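Local coordinates for Iron(III) ABC transporter, periplasmic iron-compound-binding protein (Vibrio cholerae, PDB 5GGY) that probably captures hydroxamate siderophore-bound iron such as ferric Desferal in the periplasm and hands it to an ABC transporter for import into the cell, at residues N105-I117 / L175-E187. Residues are numbered along the deposited sequence; the frame is centred on the assembly and turned at random.
Sequences NFSEQDNAAQVAI and LYTENSTPQYVLE
F106 meets T181 where the N-terminal ends of helices 112-126 and 181-188 come together, a buried contact apparently where the two lobes meet in the bilobal fold expected of a siderophore-binding protein of this family. One loop asparagine, N179, ties the two helix starts together with its side chain and its backbone carbonyl. The F106 ring carbon CE1 lies 4.0 Å from T181 CG2, the two side chains crossing at about a right angle. Next comes D110, whose carbonyl supplies the first polar link: N179 ND2 donates to D110 O at 3.3 Å, nearly along the C=O axis although the N-H...O angle is a bent 144°. The CG of N179 sits between its own backbone N and carbonyl carbon (chi1 61°), a rotation that brings the amide to the D110 carbonyl; a further bond from ND2 to K200 O helps fix it there. At the N-cap, N111 holds ND2 alongside the turn 177-180, 4.0 Å from N179 CA. A112 then forms the backbone link, its N donating to N179 O at 3.0 Å, so that a first-turn NH of one helix is satisfied by the residue just before the N-cap S180 of the other. Its CB packs against T181 CG2. A113 and I117, one turn apart, both face Y184. The ring of Y184 offers a face to A113 CB, a CH-pi contact 3.7 Å from the centroid. The short helical segments meet at 94° with axes 9.0 Å apart, A113 CB lying on the Y184 ring between them, and L264 of helix 262-276 packs on A113, T181 and Y184 alike. At the far end, I117 CD1 comes within 3.7 Å of Y184 OH.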
# COMPACT_ATOMS: atom_id res chain seq x y z
N ASN A 105 2.83 -18.82 -0.38
CA ASN A 105 1.93 -17.96 -1.13
C ASN A 105 1.30 -18.72 -2.30
O ASN A 105 1.61 -19.89 -2.52
CB ASN A 105 2.67 -16.72 -1.64
CG ASN A 105 1.74 -15.59 -2.04
OD1 ASN A 105 0.52 -15.77 -2.12
ND2 ASN A 105 2.31 -14.42 -2.29
N PHE A 106 0.41 -18.05 -3.02
CA PHE A 106 -0.19 -18.57 -4.25
C PHE A 106 -0.97 -19.86 -4.00
O PHE A 106 -1.07 -20.72 -4.88
CB PHE A 106 0.88 -18.79 -5.32
CG PHE A 106 1.69 -17.56 -5.61
CD1 PHE A 106 1.20 -16.59 -6.47
CD2 PHE A 106 2.92 -17.36 -5.02
CE1 PHE A 106 1.93 -15.45 -6.74
CE2 PHE A 106 3.66 -16.22 -5.28
CZ PHE A 106 3.16 -15.26 -6.14
N SER A 107 -1.52 -20.00 -2.80
CA SER A 107 -2.40 -21.11 -2.51
C SER A 107 -3.80 -20.78 -3.01
O SER A 107 -4.07 -19.64 -3.40
CB SER A 107 -2.42 -21.44 -1.02
OG SER A 107 -3.61 -20.96 -0.41
N GLU A 108 -4.68 -21.77 -3.00
CA GLU A 108 -6.05 -21.63 -3.47
C GLU A 108 -6.79 -20.50 -2.76
O GLU A 108 -7.56 -19.76 -3.38
CB GLU A 108 -6.80 -22.95 -3.27
CG GLU A 108 -6.30 -23.80 -2.09
CD GLU A 108 -5.06 -24.61 -2.42
OE1 GLU A 108 -4.82 -24.87 -3.62
OE2 GLU A 108 -4.32 -24.97 -1.49
N GLN A 109 -6.53 -20.35 -1.47
CA GLN A 109 -7.25 -19.38 -0.64
C GLN A 109 -6.44 -18.11 -0.39
O GLN A 109 -6.93 -17.19 0.26
CB GLN A 109 -7.65 -20.03 0.68
CG GLN A 109 -6.52 -20.76 1.39
CD GLN A 109 -7.02 -21.72 2.43
OE1 GLN A 109 -7.21 -22.91 2.16
NE2 GLN A 109 -7.24 -21.23 3.64
N ASP A 110 -5.22 -18.07 -0.90
CA ASP A 110 -4.39 -16.87 -0.78
C ASP A 110 -4.74 -15.83 -1.84
O ASP A 110 -5.00 -16.16 -2.99
CB ASP A 110 -2.90 -17.21 -0.89
CG ASP A 110 -2.35 -17.85 0.36
OD1 ASP A 110 -1.38 -18.62 0.26
OD2 ASP A 110 -2.89 -17.57 1.46
N ASN A 111 -4.75 -14.57 -1.43
CA ASN A 111 -4.72 -13.48 -2.39
C ASN A 111 -3.27 -13.10 -2.62
O ASN A 111 -2.67 -12.39 -1.82
CB ASN A 111 -5.54 -12.28 -1.91
CG ASN A 111 -5.69 -11.23 -2.99
OD1 ASN A 111 -4.90 -10.29 -3.09
ND2 ASN A 111 -6.71 -11.39 -3.83
N ALA A 112 -2.72 -13.60 -3.72
CA ALA A 112 -1.27 -13.61 -3.96
C ALA A 112 -0.57 -12.28 -3.72
O ALA A 112 0.43 -12.22 -3.01
CB ALA A 112 -1.00 -14.07 -5.38
N ALA A 113 -1.11 -11.21 -4.29
CA ALA A 113 -0.49 -9.89 -4.21
C ALA A 113 -0.47 -9.34 -2.78
O ALA A 113 0.53 -8.75 -2.35
CB ALA A 113 -1.19 -8.93 -5.12
N GLN A 114 -1.56 -9.53 -2.05
CA GLN A 114 -1.63 -9.07 -0.67
C GLN A 114 -0.65 -9.84 0.20
O GLN A 114 0.01 -9.26 1.07
CB GLN A 114 -3.05 -9.22 -0.11
CG GLN A 114 -4.06 -8.28 -0.73
CD GLN A 114 -5.43 -8.41 -0.10
OE1 GLN A 114 -5.59 -9.07 0.93
NE2 GLN A 114 -6.43 -7.79 -0.71
N VAL A 115 -0.55 -11.15 -0.04
CA VAL A 115 0.37 -12.00 0.71
C VAL A 115 1.81 -11.64 0.39
O VAL A 115 2.68 -11.64 1.26
CB VAL A 115 0.12 -13.49 0.40
CG1 VAL A 115 1.12 -14.37 1.13
CG2 VAL A 115 -1.30 -13.88 0.78
N ALA A 116 2.07 -11.32 -0.88
CA ALA A 116 3.39 -10.89 -1.32
C ALA A 116 3.81 -9.60 -0.63
O ALA A 116 4.96 -9.45 -0.23
CB ALA A 116 3.42 -10.71 -2.83
N ILE A 117 2.86 -8.68 -0.49
CA ILE A 117 3.09 -7.42 0.19
C ILE A 117 3.33 -7.64 1.68
O ILE A 117 4.21 -7.03 2.28
CB ILE A 117 1.89 -6.45 0.01
CG1 ILE A 117 1.81 -5.98 -1.44
CG2 ILE A 117 2.01 -5.27 0.95
CD1 ILE A 117 0.64 -5.06 -1.70
N LEU A 175 -5.00 -18.89 -17.87
CA LEU A 175 -5.66 -17.63 -17.53
C LEU A 175 -5.41 -17.26 -16.08
O LEU A 175 -5.55 -18.09 -15.18
CB LEU A 175 -7.17 -17.73 -17.78
CG LEU A 175 -7.64 -17.83 -19.23
CD1 LEU A 175 -9.16 -17.90 -19.30
CD2 LEU A 175 -7.12 -16.66 -20.05
N TYR A 176 -5.04 -16.00 -15.85
CA TYR A 176 -4.79 -15.54 -14.48
C TYR A 176 -6.10 -15.18 -13.78
O TYR A 176 -6.90 -14.41 -14.30
CB TYR A 176 -3.82 -14.36 -14.48
CG TYR A 176 -2.40 -14.82 -14.71
CD1 TYR A 176 -1.64 -15.33 -13.66
CD2 TYR A 176 -1.83 -14.80 -15.97
CE1 TYR A 176 -0.35 -15.77 -13.86
CE2 TYR A 176 -0.54 -15.24 -16.18
CZ TYR A 176 0.19 -15.72 -15.12
OH TYR A 176 1.48 -16.17 -15.32
N THR A 177 -6.28 -15.75 -12.60
CA THR A 177 -7.56 -15.69 -11.90
C THR A 177 -7.66 -14.54 -10.91
O THR A 177 -6.76 -13.70 -10.82
CB THR A 177 -7.83 -17.01 -11.15
OG1 THR A 177 -6.91 -17.15 -10.06
CG2 THR A 177 -7.66 -18.20 -12.10
N GLU A 178 -8.75 -14.51 -10.15
CA GLU A 178 -9.08 -13.40 -9.26
C GLU A 178 -8.04 -13.20 -8.16
O GLU A 178 -7.78 -12.07 -7.75
CB GLU A 178 -10.46 -13.62 -8.63
CG GLU A 178 -10.94 -12.48 -7.75
CD GLU A 178 -12.26 -12.78 -7.07
OE1 GLU A 178 -12.81 -11.87 -6.42
OE2 GLU A 178 -12.74 -13.93 -7.18
N ASN A 179 -7.46 -14.29 -7.68
CA ASN A 179 -6.50 -14.23 -6.59
C ASN A 179 -5.05 -14.11 -7.07
O ASN A 179 -4.12 -14.22 -6.28
CB ASN A 179 -6.64 -15.45 -5.69
CG ASN A 179 -6.38 -16.75 -6.43
OD1 ASN A 179 -6.56 -16.83 -7.65
ND2 ASN A 179 -5.94 -17.77 -5.70
N SER A 180 -4.87 -13.90 -8.37
CA SER A 180 -3.53 -13.80 -8.94
C SER A 180 -2.97 -12.39 -8.78
O SER A 180 -3.68 -11.45 -8.44
CB SER A 180 -3.55 -14.19 -10.42
OG SER A 180 -4.31 -13.28 -11.18
N THR A 181 -1.67 -12.26 -9.05
CA THR A 181 -1.01 -10.95 -9.00
C THR A 181 -1.27 -10.08 -10.24
O THR A 181 -1.33 -8.85 -10.11
CB THR A 181 0.52 -11.11 -8.81
OG1 THR A 181 1.06 -12.00 -9.78
CG2 THR A 181 0.83 -11.64 -7.42
N PRO A 182 -1.43 -10.68 -11.44
CA PRO A 182 -1.80 -9.77 -12.54
C PRO A 182 -3.20 -9.19 -12.38
O PRO A 182 -3.44 -8.05 -12.80
CB PRO A 182 -1.71 -10.66 -13.78
CG PRO A 182 -0.78 -11.76 -13.40
CD PRO A 182 -1.07 -12.01 -11.95
N GLN A 183 -4.10 -9.96 -11.79
CA GLN A 183 -5.46 -9.48 -11.51
C GLN A 183 -5.42 -8.26 -10.60
O GLN A 183 -6.14 -7.28 -10.82
CB GLN A 183 -6.30 -10.59 -10.87
CG GLN A 183 -7.65 -10.13 -10.35
CD GLN A 183 -8.63 -9.78 -11.46
OE1 GLN A 183 -8.39 -10.06 -12.63
NE2 GLN A 183 -9.73 -9.15 -11.09
N TYR A 184 -4.58 -8.33 -9.57
CA TYR A 184 -4.38 -7.22 -8.65
C TYR A 184 -3.84 -6.01 -9.40
O TYR A 184 -4.26 -4.87 -9.16
CB TYR A 184 -3.43 -7.64 -7.53
CG TYR A 184 -2.87 -6.50 -6.70
CD1 TYR A 184 -1.69 -5.86 -7.05
CD2 TYR A 184 -3.52 -6.08 -5.54
CE1 TYR A 184 -1.18 -4.83 -6.29
CE2 TYR A 184 -3.01 -5.06 -4.77
CZ TYR A 184 -1.84 -4.43 -5.15
OH TYR A 184 -1.33 -3.40 -4.38
N VAL A 185 -2.90 -6.26 -10.30
CA VAL A 185 -2.30 -5.22 -11.12
C VAL A 185 -3.35 -4.54 -12.01
O VAL A 185 -3.39 -3.31 -12.11
CB VAL A 185 -1.16 -5.79 -11.99
CG1 VAL A 185 -0.85 -4.86 -13.15
CG2 VAL A 185 0.08 -6.05 -11.13
N LEU A 186 -4.19 -5.35 -12.65
CA LEU A 186 -5.26 -4.84 -13.50
C LEU A 186 -6.23 -3.95 -12.71
O LEU A 186 -6.55 -2.85 -13.15
CB LEU A 186 -6.03 -5.99 -14.14
CG LEU A 186 -5.28 -6.87 -15.14
CD1 LEU A 186 -6.18 -7.98 -15.67
CD2 LEU A 186 -4.73 -6.04 -16.28
N GLU A 187 -6.68 -4.43 -11.56
CA GLU A 187 -7.60 -3.67 -10.72
C GLU A 187 -6.97 -2.37 -10.24
O GLU A 187 -7.62 -1.32 -10.21
CB GLU A 187 -8.06 -4.51 -9.52
CG GLU A 187 -8.83 -5.76 -9.87
CD GLU A 187 -9.13 -6.61 -8.65
OE1 GLU A 187 -8.81 -6.16 -7.53
OE2 GLU A 187 -9.68 -7.71 -8.81